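3'-5'-exonuclease (Saccharomyces cerevisiae, PDB 3E2V) probably cleaves DNA as a magnesium-dependent TatD-type nuclease, nicking double strands and trimming them from the 3' to the 5' end. Local coordinates at residues G160-D165 with V179-Q184. Sequence-based numbering, arbitrary orientation.
Sequences GEIGLD and VFFEEQ
Phe181 lays one face of its ring on the backbone of Gly163, with Gly163 CA 3.6 Å from the ring centroid and 13° off the normal, a CH-pi contact. The ring reaches the strand because its CG stands anti to the backbone N (chi1 177°), and CD1 settles 3.5 Å from Gly163 N. Gly163 CA and Phe181 CA are 5.4 Å apart; the backbone angles of Gly163 suit glycine, since a CB would be jammed against the carbonyl O of Ile162. Ile162 meets the same ring at its edge, CG1 lying 4.0 Å from Phe181 CE1, while Leu164 crosses Phe181 at about a right angle, its CG 3.9 Å from Phe181 CD2. Strand 156-165 and helix 174-187 form a beta-alpha unit of the TIM-type barrel of TatD hydrolases, the helix packing on the outer wall; Leu201 of the next strand and Ile213 and Leu214 of helix 207-219 also touch Phe181. Glu161, a known magnesium-binding residue that does not hold the ion in this model, points away from the helix and touches His253, which binds the magnesium ion. The gamma-methyl of Ile162, CG2, lies against the amide of Gln184, 3.3 Å from OE1. That amide is held at both ends: OE1 accepts from Val89 N, and NE2 donates to Phe180 O at 3.1 Å, one turn back, approaching from above the carbonyl plane, with Gln184 N bonding to the same oxygen from the opposite face.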
# COMPACT_ATOMS: atom_id res chain seq x y z
N GLY A 160 -3.78 -7.26 -1.96
CA GLY A 160 -4.22 -5.96 -1.45
C GLY A 160 -4.20 -4.98 -2.61
O GLY A 160 -3.90 -5.39 -3.72
N GLU A 161 -4.53 -3.70 -2.41
CA GLU A 161 -4.97 -3.11 -1.14
C GLU A 161 -6.40 -3.52 -0.83
O GLU A 161 -7.28 -3.23 -1.63
CB GLU A 161 -4.96 -1.59 -1.27
CG GLU A 161 -3.60 -0.98 -1.24
CD GLU A 161 -3.63 0.53 -1.09
OE1 GLU A 161 -4.30 1.03 -0.16
OE2 GLU A 161 -2.98 1.20 -1.92
N ILE A 162 -6.63 -4.16 0.32
CA ILE A 162 -7.99 -4.49 0.75
C ILE A 162 -8.21 -4.00 2.18
O ILE A 162 -7.26 -3.91 2.96
CB ILE A 162 -8.30 -6.00 0.63
CG1 ILE A 162 -7.35 -6.84 1.49
CG2 ILE A 162 -8.21 -6.44 -0.84
CD1 ILE A 162 -7.69 -8.34 1.52
N GLY A 163 -9.45 -3.68 2.52
CA GLY A 163 -9.74 -3.26 3.88
C GLY A 163 -10.96 -2.40 3.97
O GLY A 163 -11.94 -2.62 3.25
N LEU A 164 -10.90 -1.41 4.85
CA LEU A 164 -12.05 -0.56 5.15
C LEU A 164 -11.63 0.90 5.16
O LEU A 164 -10.54 1.23 5.64
CB LEU A 164 -12.64 -0.93 6.51
CG LEU A 164 -13.13 -2.37 6.71
CD1 LEU A 164 -13.66 -2.57 8.13
CD2 LEU A 164 -14.23 -2.69 5.72
N ASP A 165 -12.49 1.78 4.64
CA ASP A 165 -12.21 3.22 4.64
C ASP A 165 -13.48 3.98 4.91
O ASP A 165 -14.26 4.23 4.00
CB ASP A 165 -11.61 3.64 3.30
CG ASP A 165 -11.05 5.07 3.33
OD1 ASP A 165 -11.52 5.90 4.13
OD2 ASP A 165 -10.11 5.35 2.56
N VAL A 179 -18.49 -6.56 3.38
CA VAL A 179 -18.71 -7.84 2.69
C VAL A 179 -17.55 -8.20 1.75
O VAL A 179 -17.06 -9.33 1.77
CB VAL A 179 -20.04 -7.88 1.92
CG1 VAL A 179 -20.16 -9.18 1.15
CG2 VAL A 179 -21.20 -7.76 2.89
N PHE A 180 -17.11 -7.24 0.94
CA PHE A 180 -16.08 -7.54 -0.05
C PHE A 180 -14.65 -7.52 0.48
O PHE A 180 -13.78 -8.14 -0.11
CB PHE A 180 -16.32 -6.74 -1.34
CG PHE A 180 -17.52 -7.24 -2.07
CD1 PHE A 180 -17.47 -8.46 -2.74
CD2 PHE A 180 -18.74 -6.56 -2.00
CE1 PHE A 180 -18.61 -8.98 -3.38
CE2 PHE A 180 -19.88 -7.08 -2.62
CZ PHE A 180 -19.82 -8.28 -3.30
N PHE A 181 -14.42 -6.86 1.61
CA PHE A 181 -13.16 -7.08 2.34
C PHE A 181 -13.11 -8.55 2.77
O PHE A 181 -12.12 -9.26 2.53
CB PHE A 181 -13.09 -6.13 3.54
CG PHE A 181 -11.88 -6.29 4.43
CD1 PHE A 181 -10.62 -6.67 3.93
CD2 PHE A 181 -11.99 -5.98 5.78
CE1 PHE A 181 -9.52 -6.77 4.79
CE2 PHE A 181 -10.91 -6.06 6.64
CZ PHE A 181 -9.67 -6.45 6.16
N GLU A 182 -14.19 -9.02 3.41
CA GLU A 182 -14.21 -10.38 3.90
C GLU A 182 -14.14 -11.43 2.80
O GLU A 182 -13.40 -12.40 2.93
CB GLU A 182 -15.43 -10.62 4.80
CG GLU A 182 -15.49 -12.05 5.33
CD GLU A 182 -16.47 -12.22 6.46
OE1 GLU A 182 -16.81 -11.22 7.13
OE2 GLU A 182 -16.90 -13.37 6.68
N GLU A 183 -14.85 -11.23 1.69
CA GLU A 183 -14.78 -12.21 0.60
C GLU A 183 -13.37 -12.28 -0.01
O GLU A 183 -12.90 -13.35 -0.38
CB GLU A 183 -15.84 -11.94 -0.50
CG GLU A 183 -17.27 -12.13 -0.01
CD GLU A 183 -17.53 -13.54 0.56
OE1 GLU A 183 -17.23 -14.55 -0.12
OE2 GLU A 183 -18.04 -13.63 1.71
N GLN A 184 -12.71 -11.13 -0.11
CA GLN A 184 -11.32 -11.13 -0.57
C GLN A 184 -10.37 -11.80 0.41
O GLN A 184 -9.43 -12.48 0.01
CB GLN A 184 -10.86 -9.71 -0.92
CG GLN A 184 -11.53 -9.20 -2.21
CD GLN A 184 -11.06 -7.80 -2.56
OE1 GLN A 184 -10.10 -7.65 -3.32
NE2 GLN A 184 -11.69 -6.78 -1.97